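Local atomic coordinates of yeast glycogen phosphorylase (Saccharomyces cerevisiae, PDB entry 1YGP), a protein that belongs to the carbohydrate phosphorylases of the GT-B clan and carries pyridoxal-5'-phosphate in a pocket of its two-domain fold. Residues L387-A392 with Y432-F437; R577-I582 with I592-L597. All coordinates share one frame; numbering follows the deposited sequence.

Contact 1 (L387-A392 with Y432-F437)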
ATOM      1  N   LEU A 387       3.792 -39.946   9.474  1.00 15.08           N
ATOM      2  CA  LEU A 387       4.187 -41.083   8.662  1.00 13.18           C
ATOM      3  C   LEU A 387       5.466 -41.652   9.254  1.00 16.92           C
ATOM      4  O   LEU A 387       6.063 -41.113  10.191  1.00 18.58           O
ATOM      5  CB  LEU A 387       4.455 -40.709   7.216  1.00  9.53           C
ATOM      6  CG  LEU A 387       3.332 -40.183   6.316  1.00 12.48           C
ATOM      7  CD1 LEU A 387       3.653 -40.620   4.904  1.00 12.12           C
ATOM      8  CD2 LEU A 387       1.980 -40.795   6.617  1.00 13.13           C
ATOM      9  N   ASP A 388       5.868 -42.825   8.786  1.00 17.88           N
ATOM     10  CA  ASP A 388       7.119 -43.398   9.220  1.00 18.71           C
ATOM     11  C   ASP A 388       8.208 -42.537   8.600  1.00 17.39           C
ATOM     12  O   ASP A 388       8.084 -42.106   7.445  1.00 11.35           O
ATOM     13  CB  ASP A 388       7.220 -44.836   8.711  1.00 33.14           C
ATOM     14  CG  ASP A 388       8.546 -45.534   9.002  1.00 42.72           C
ATOM     15  OD1 ASP A 388       8.948 -45.567  10.170  1.00 51.19           O
ATOM     16  OD2 ASP A 388       9.171 -46.033   8.058  1.00 45.45           O
ATOM     17  N   TRP A 389       9.316 -42.353   9.313  1.00 17.14           N
ATOM     18  CA  TRP A 389      10.425 -41.568   8.799  1.00 17.44           C
ATOM     19  C   TRP A 389      10.838 -42.102   7.446  1.00 18.52           C
ATOM     20  O   TRP A 389      11.010 -41.354   6.487  1.00 23.96           O
ATOM     21  CB  TRP A 389      11.621 -41.634   9.727  1.00 12.74           C
ATOM     22  CG  TRP A 389      12.600 -40.488   9.543  1.00 17.62           C
ATOM     23  CD1 TRP A 389      12.575 -39.414  10.397  1.00 20.19           C
ATOM     24  CD2 TRP A 389      13.593 -40.386   8.598  1.00 18.63           C
ATOM     25  NE1 TRP A 389      13.552 -38.631  10.013  1.00 18.47           N
ATOM     26  CE2 TRP A 389      14.183 -39.164   8.949  1.00 19.77           C
ATOM     27  CE3 TRP A 389      14.079 -41.121   7.515  1.00 17.89           C
ATOM     28  CZ2 TRP A 389      15.260 -38.671   8.217  1.00 18.82           C
ATOM     29  CZ3 TRP A 389      15.152 -40.628   6.782  1.00 16.71           C
ATOM     30  CH2 TRP A 389      15.737 -39.412   7.132  1.00 21.78           C
ATOM     31  N   HIS A 390      10.923 -43.411   7.302  1.00 20.13           N
ATOM     32  CA  HIS A 390      11.353 -43.914   6.021  1.00 22.93           C
ATOM     33  C   HIS A 390      10.295 -43.851   4.938  1.00 22.38           C
ATOM     34  O   HIS A 390      10.655 -43.662   3.778  1.00 25.54           O
ATOM     35  CB  HIS A 390      11.874 -45.319   6.242  1.00 26.75           C
ATOM     36  CG  HIS A 390      13.272 -45.205   6.842  1.00 27.86           C
ATOM     37  ND1 HIS A 390      13.665 -45.352   8.111  1.00 29.81           N
ATOM     38  CD2 HIS A 390      14.380 -44.855   6.103  1.00 28.74           C
ATOM     39  CE1 HIS A 390      14.950 -45.097   8.173  1.00 32.42           C
ATOM     40  NE2 HIS A 390      15.365 -44.802   6.961  1.00 36.10           N
ATOM     41  N   GLU A 391       9.001 -43.882   5.254  1.00 20.56           N
ATOM     42  CA  GLU A 391       8.004 -43.844   4.198  1.00 22.38           C
ATOM     43  C   GLU A 391       7.910 -42.415   3.659  1.00 25.05           C
ATOM     44  O   GLU A 391       7.846 -42.182   2.453  1.00 29.69           O
ATOM     45  CB  GLU A 391       6.710 -44.299   4.782  1.00 18.37           C
ATOM     46  CG  GLU A 391       5.577 -44.531   3.794  1.00 33.99           C
ATOM     47  CD  GLU A 391       4.204 -44.599   4.477  1.00 43.00           C
ATOM     48  OE1 GLU A 391       4.084 -45.197   5.557  1.00 49.39           O
ATOM     49  OE2 GLU A 391       3.250 -44.032   3.934  1.00 45.41           O
ATOM     50  N   ALA A 392       7.970 -41.444   4.578  1.00 26.93           N
ATOM     51  CA  ALA A 392       7.950 -40.019   4.292  1.00 21.02           C
ATOM     52  C   ALA A 392       9.120 -39.629   3.397  1.00 20.56           C
ATOM     53  O   ALA A 392       8.950 -39.031   2.320  1.00 18.72           O
ATOM     54  CB  ALA A 392       8.047 -39.250   5.597  1.00 21.45           C
ATOM     55  N   TYR A 432      20.526 -33.786  10.257  1.00 14.97           N
ATOM     56  CA  TYR A 432      21.458 -34.759  10.798  1.00 10.26           C
ATOM     57  C   TYR A 432      20.964 -36.166  10.499  1.00 12.26           C
ATOM     58  O   TYR A 432      21.753 -36.984  10.019  1.00 12.42           O
ATOM     59  CB  TYR A 432      21.611 -34.557  12.296  1.00  2.00           C
ATOM     60  CG  TYR A 432      22.567 -33.425  12.663  1.00  2.83           C
ATOM     61  CD1 TYR A 432      23.520 -33.000  11.740  1.00  3.02           C
ATOM     62  CD2 TYR A 432      22.540 -32.848  13.938  1.00  2.00           C
ATOM     63  CE1 TYR A 432      24.445 -32.029  12.072  1.00  3.47           C
ATOM     64  CE2 TYR A 432      23.465 -31.865  14.275  1.00  4.58           C
ATOM     65  CZ  TYR A 432      24.414 -31.465  13.328  1.00  9.01           C
ATOM     66  OH  TYR A 432      25.345 -30.484  13.617  1.00 16.19           O
ATOM     67  N   ASP A 433      19.673 -36.457  10.666  1.00 12.62           N
ATOM     68  CA  ASP A 433      19.149 -37.781  10.357  1.00 18.06           C
ATOM     69  C   ASP A 433      19.294 -38.194   8.906  1.00 18.64           C
ATOM     70  O   ASP A 433      19.812 -39.278   8.616  1.00 22.26           O
ATOM     71  CB  ASP A 433      17.682 -37.872  10.705  1.00 22.55           C
ATOM     72  CG  ASP A 433      17.351 -38.113  12.172  1.00 27.14           C
ATOM     73  OD1 ASP A 433      18.189 -37.922  13.059  1.00 27.01           O
ATOM     74  OD2 ASP A 433      16.210 -38.495  12.418  1.00 31.86           O
ATOM     75  N   ILE A 434      18.877 -37.308   8.000  1.00 17.43           N
ATOM     76  CA  ILE A 434      18.970 -37.493   6.559  1.00 12.92           C
ATOM     77  C   ILE A 434      20.408 -37.868   6.194  1.00 14.79           C
ATOM     78  O   ILE A 434      20.665 -38.880   5.532  1.00 17.38           O
ATOM     79  CB  ILE A 434      18.481 -36.147   5.913  1.00 11.70           C
ATOM     80  CG1 ILE A 434      16.941 -36.092   5.964  1.00  6.62           C
ATOM     81  CG2 ILE A 434      19.003 -36.000   4.477  1.00 14.46           C
ATOM     82  CD1 ILE A 434      16.278 -34.755   5.544  1.00  2.00           C
ATOM     83  N   ASN A 435      21.372 -37.092   6.696  1.00 20.13           N
ATOM     84  CA  ASN A 435      22.787 -37.306   6.414  1.00 22.26           C
ATOM     85  C   ASN A 435      23.271 -38.640   6.944  1.00 25.47           C
ATOM     86  O   ASN A 435      24.091 -39.294   6.297  1.00 29.21           O
ATOM     87  CB  ASN A 435      23.657 -36.218   7.045  1.00 16.28           C
ATOM     88  CG  ASN A 435      25.112 -36.317   6.603  1.00 13.71           C
ATOM     89  OD1 ASN A 435      25.435 -36.178   5.437  1.00 11.64           O
ATOM     90  ND2 ASN A 435      26.111 -36.498   7.437  1.00 19.31           N
ATOM     91  N   TRP A 436      22.738 -39.067   8.096  1.00 26.76           N
ATOM     92  CA  TRP A 436      23.164 -40.296   8.743  1.00 26.19           C
ATOM     93  C   TRP A 436      22.857 -41.486   7.873  1.00 25.10           C
ATOM     94  O   TRP A 436      23.763 -42.240   7.509  1.00 27.81           O
ATOM     95  CB  TRP A 436      22.467 -40.507  10.094  1.00 27.49           C
ATOM     96  CG  TRP A 436      22.975 -41.753  10.797  1.00 26.16           C
ATOM     97  CD1 TRP A 436      22.190 -42.873  10.825  1.00 27.22           C
ATOM     98  CD2 TRP A 436      24.194 -41.915  11.425  1.00 26.10           C
ATOM     99  NE1 TRP A 436      22.912 -43.761  11.465  1.00 33.08           N
ATOM    100  CE2 TRP A 436      24.098 -43.252  11.844  1.00 28.31           C
ATOM    101  CE3 TRP A 436      25.349 -41.185  11.716  1.00 20.83           C
ATOM    102  CZ2 TRP A 436      25.138 -43.865  12.555  1.00 19.24           C
ATOM    103  CZ3 TRP A 436      26.394 -41.793  12.426  1.00 21.18           C
ATOM    104  CH2 TRP A 436      26.288 -43.122  12.843  1.00 22.20           C
ATOM    105  N   PHE A 437      21.594 -41.661   7.526  1.00 19.69           N
ATOM    106  CA  PHE A 437      21.256 -42.787   6.700  1.00 19.95           C
ATOM    107  C   PHE A 437      21.970 -42.712   5.345  1.00 21.12           C
ATOM    108  O   PHE A 437      22.441 -43.742   4.858  1.00 23.09           O
ATOM    109  CB  PHE A 437      19.757 -42.814   6.543  1.00 23.63           C
ATOM    110  CG  PHE A 437      19.024 -42.992   7.865  1.00 29.90           C
ATOM    111  CD1 PHE A 437      19.275 -44.095   8.678  1.00 30.42           C
ATOM    112  CD2 PHE A 437      18.076 -42.049   8.262  1.00 30.85           C
ATOM    113  CE1 PHE A 437      18.574 -44.242   9.876  1.00 27.13           C
ATOM    114  CE2 PHE A 437      17.384 -42.208   9.462  1.00 27.16           C
ATOM    115  CZ  PHE A 437      17.632 -43.303  10.269  1.00 24.78           C
TER
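Trp389 and Phe437 meet edge to face. The edge of the Phe437 ring is turned toward the six-membered ring of Trp389, with the planes at 60° and the centroids 5.0 Å apart. Phe437 CE2 sits over one face of the indole, displaced toward its rim. The nearest atoms are Trp389 CZ3 and Phe437 CD2, at 3.6 Å. His390 makes a second edge-to-face pair, in which Phe437 now offers its face. His390 NE2 lies above the centre of the phenyl ring, and His390 CE1 comes within 3.8 Å of Phe437 CZ. The three rings form an aromatic cluster between the start of helix 389-399 and the middle of helix 425-445. Asp388 is the N-cap of helix 389-399, and its OD2 accepts a weak capping hydrogen bond from His390 N. The first torsion of Trp389 sets CG anti to the backbone N (chi1 -159°). The six-membered ring beyond it reaches helix 425-445. There Trp389 CZ2 touches Asp433 CB at 3.6 Å, and Trp389 CH2 touches Ile434 CG1 at 3.7 Å. Leu246, from a loop, packs on Trp389, Asp433 and Phe437. Trp393, one helical turn on, meets the Trp389 ring with planes about 25° apart.

Contact 2 (R577-I582 with I592-L597)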
ATOM      1  N   ARG A 577      15.014   3.579 -32.343  1.00 17.19           N
ATOM      2  CA  ARG A 577      14.336   3.521 -31.051  1.00 19.01           C
ATOM      3  C   ARG A 577      15.338   3.683 -29.928  1.00 20.74           C
ATOM      4  O   ARG A 577      15.119   4.529 -29.060  1.00 27.86           O
ATOM      5  CB  ARG A 577      13.657   2.208 -30.708  1.00 21.59           C
ATOM      6  CG  ARG A 577      12.573   1.639 -31.589  1.00 30.62           C
ATOM      7  CD  ARG A 577      11.802   0.584 -30.787  1.00 33.64           C
ATOM      8  NE  ARG A 577      12.663  -0.481 -30.306  1.00 40.30           N
ATOM      9  CZ  ARG A 577      12.243  -1.741 -30.192  1.00 42.51           C
ATOM     10  NH1 ARG A 577      11.001  -2.095 -30.509  1.00 42.61           N
ATOM     11  NH2 ARG A 577      13.107  -2.666 -29.773  1.00 44.71           N
ATOM     12  N   LEU A 578      16.450   2.932 -29.938  1.00 19.32           N
ATOM     13  CA  LEU A 578      17.439   3.001 -28.883  1.00 15.46           C
ATOM     14  C   LEU A 578      17.994   4.411 -28.782  1.00 20.32           C
ATOM     15  O   LEU A 578      18.089   4.959 -27.680  1.00 18.20           O
ATOM     16  CB  LEU A 578      18.575   2.028 -29.159  1.00 13.38           C
ATOM     17  CG  LEU A 578      19.717   2.055 -28.143  1.00 10.48           C
ATOM     18  CD1 LEU A 578      19.185   1.628 -26.789  1.00  9.32           C
ATOM     19  CD2 LEU A 578      20.851   1.176 -28.616  1.00  6.16           C
ATOM     20  N   VAL A 579      18.300   5.026 -29.931  1.00 25.30           N
ATOM     21  CA  VAL A 579      18.819   6.389 -29.981  1.00 26.77           C
ATOM     22  C   VAL A 579      17.808   7.307 -29.295  1.00 24.05           C
ATOM     23  O   VAL A 579      18.188   8.060 -28.385  1.00 22.86           O
ATOM     24  CB  VAL A 579      19.073   6.780 -31.480  1.00 28.52           C
ATOM     25  CG1 VAL A 579      19.511   8.218 -31.626  1.00 27.34           C
ATOM     26  CG2 VAL A 579      20.251   5.975 -32.020  1.00 28.57           C
ATOM     27  N   ASP A 580      16.521   7.170 -29.630  1.00 21.00           N
ATOM     28  CA  ASP A 580      15.470   7.949 -29.001  1.00 23.48           C
ATOM     29  C   ASP A 580      15.504   7.785 -27.484  1.00 23.71           C
ATOM     30  O   ASP A 580      15.353   8.797 -26.780  1.00 23.48           O
ATOM     31  CB  ASP A 580      14.081   7.521 -29.483  1.00 26.05           C
ATOM     32  CG  ASP A 580      13.544   8.062 -30.807  1.00 30.58           C
ATOM     33  OD1 ASP A 580      13.732   9.244 -31.110  1.00 34.94           O
ATOM     34  OD2 ASP A 580      12.889   7.300 -31.521  1.00 30.52           O
ATOM     35  N   LEU A 581      15.759   6.556 -26.977  1.00 20.68           N
ATOM     36  CA  LEU A 581      15.800   6.280 -25.542  1.00 18.99           C
ATOM     37  C   LEU A 581      16.947   7.029 -24.887  1.00 21.08           C
ATOM     38  O   LEU A 581      16.758   7.709 -23.876  1.00 19.98           O
ATOM     39  CB  LEU A 581      16.018   4.806 -25.222  1.00 15.11           C
ATOM     40  CG  LEU A 581      15.219   4.108 -24.094  1.00 17.78           C
ATOM     41  CD1 LEU A 581      15.893   2.788 -23.782  1.00 15.07           C
ATOM     42  CD2 LEU A 581      15.206   4.896 -22.798  1.00 18.11           C
ATOM     43  N   ILE A 582      18.137   6.965 -25.483  1.00 21.17           N
ATOM     44  CA  ILE A 582      19.328   7.600 -24.931  1.00 21.68           C
ATOM     45  C   ILE A 582      19.194   9.132 -24.859  1.00 20.66           C
ATOM     46  O   ILE A 582      19.740   9.787 -23.968  1.00 17.01           O
ATOM     47  CB  ILE A 582      20.536   7.165 -25.803  1.00 21.45           C
ATOM     48  CG1 ILE A 582      20.651   5.643 -25.882  1.00 19.32           C
ATOM     49  CG2 ILE A 582      21.805   7.714 -25.169  1.00 23.92           C
ATOM     50  CD1 ILE A 582      21.630   5.113 -26.938  1.00 17.54           C
ATOM     51  N   ILE A 592      24.282   9.937 -29.528  1.00 42.22           N
ATOM     52  CA  ILE A 592      24.649   9.295 -30.783  1.00 42.48           C
ATOM     53  C   ILE A 592      24.268  10.209 -31.928  1.00 45.20           C
ATOM     54  O   ILE A 592      23.163  10.766 -31.939  1.00 51.96           O
ATOM     55  CB  ILE A 592      23.926   7.936 -30.898  1.00 39.20           C
ATOM     56  CG1 ILE A 592      24.483   7.022 -29.820  1.00 37.58           C
ATOM     57  CG2 ILE A 592      24.115   7.308 -32.274  1.00 38.20           C
ATOM     58  CD1 ILE A 592      23.797   5.654 -29.749  1.00 37.84           C
ATOM     59  N   ASN A 593      25.184  10.337 -32.888  1.00 43.52           N
ATOM     60  CA  ASN A 593      24.988  11.175 -34.068  1.00 43.78           C
ATOM     61  C   ASN A 593      24.041  10.497 -35.057  1.00 41.69           C
ATOM     62  O   ASN A 593      24.431   9.571 -35.766  1.00 39.91           O
ATOM     63  CB  ASN A 593      26.354  11.412 -34.686  1.00 48.97           C
ATOM     64  CG  ASN A 593      26.395  12.327 -35.898  1.00 51.23           C
ATOM     65  OD1 ASN A 593      27.125  13.317 -35.876  1.00 53.57           O
ATOM     66  ND2 ASN A 593      25.744  12.056 -37.017  1.00 55.33           N
ATOM     67  N   ARG A 594      22.802  10.968 -35.161  1.00 40.44           N
ATOM     68  CA  ARG A 594      21.799  10.306 -35.989  1.00 40.63           C
ATOM     69  C   ARG A 594      22.090  10.214 -37.484  1.00 42.56           C
ATOM     70  O   ARG A 594      21.645   9.273 -38.146  1.00 45.02           O
ATOM     71  CB  ARG A 594      20.448  10.990 -35.779  1.00 37.88           C
ATOM     72  CG  ARG A 594      20.090  11.065 -34.294  1.00 37.09           C
ATOM     73  CD  ARG A 594      18.695  11.599 -34.092  1.00 37.47           C
ATOM     74  NE  ARG A 594      17.838  10.557 -33.558  1.00 39.96           N
ATOM     75  CZ  ARG A 594      17.027  10.754 -32.512  1.00 37.16           C
ATOM     76  NH1 ARG A 594      16.948  11.924 -31.892  1.00 35.08           N
ATOM     77  NH2 ARG A 594      16.302   9.741 -32.056  1.00 37.94           N
ATOM     78  N   GLU A 595      22.823  11.147 -38.097  1.00 43.99           N
ATOM     79  CA  GLU A 595      23.151  11.007 -39.514  1.00 41.11           C
ATOM     80  C   GLU A 595      24.211   9.920 -39.607  1.00 40.67           C
ATOM     81  O   GLU A 595      25.033   9.835 -38.695  1.00 46.28           O
ATOM     82  N   TYR A 596      24.266   9.040 -40.600  1.00 37.05           N
ATOM     83  CA  TYR A 596      25.345   8.054 -40.632  1.00 35.00           C
ATOM     84  C   TYR A 596      25.085   6.811 -39.774  1.00 34.74           C
ATOM     85  O   TYR A 596      25.878   5.864 -39.779  1.00 32.63           O
ATOM     86  N   LEU A 597      23.935   6.736 -39.096  1.00 35.42           N
ATOM     87  CA  LEU A 597      23.510   5.600 -38.282  1.00 31.47           C
ATOM     88  C   LEU A 597      23.584   4.221 -38.948  1.00 30.93           C
ATOM     89  O   LEU A 597      24.055   3.276 -38.324  1.00 27.30           O
ATOM     90  CB  LEU A 597      22.106   5.879 -37.844  1.00 30.69           C
ATOM     91  CG  LEU A 597      21.590   5.268 -36.591  1.00 28.08           C
ATOM     92  CD1 LEU A 597      22.399   5.789 -35.426  1.00 32.95           C
ATOM     93  CD2 LEU A 597      20.133   5.654 -36.413  1.00 30.54           C
TER
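Val579 reaches from helix 562-584 into the loop that follows it and touches Ile592, Arg594 and Leu597 there. Its two methyls divide the work. CG2 faces the apolar side, 4.1 Å from Ile592 CG2 and 4.0 Å from Leu597 CD1. CG1, anti to the backbone N (chi1 176°), lies over one face of the Arg594 guanidinium, 3.5 Å from Arg594 NE. One helical turn after Val579, Ile582 CD1 meets Ile592 CD1 at 3.6 Å. This apolar part is buried. Phe602 of strand 601-606 packs on Ile592 and Leu597, while Val650 and Ile652 of strand 649-654 touch Ile592 and Ile582. The loop therefore helps join the helix to the parallel sheet of the C-terminal GT-B domain, just before the chain enters strand 601-606. A type II turn from Arg594 to Leu597 brings Leu597 back toward the helix.

The other side is polar and more open. Asp580 is exposed, and Arg594 is partly so. Arg594 NH2 forms a salt bridge to Asp580 OD1, at the guanidinium edge, at 2.8 Å. As a hydrogen bond it is weak, with an N-H...O angle of 127°. The carboxylate and guanidinium planes are 66° apart. Arg594 NH1 has a second salt-bridge partner, Asp590. The two carboxylates probably offset the arginine charge beside Lys583, while the bent bond to Asp580 probably adds less hold than the buried apolar part.

Contact 1 and contact 2 lie on opposite sides of the chain's centre. Their centres are 63 Å apart, and their nearest atoms about 48 Å. They come in series along the chain: contact 1 closes before contact 2 opens. They share no helix or strand. Contact 1 joins helix 389-399, which leads straight into strand 400-404 of the mixed sheet, and helix 425-445 further along the chain. Contact 2 joins helix 562-584 to the loop leading into strand 601-606 of the parallel sheet. Each contact thus belongs to a different half of the GT-B fold, and they are local packing within separate domains. Neither includes a residue of the pyridoxal-5'-phosphate pocket.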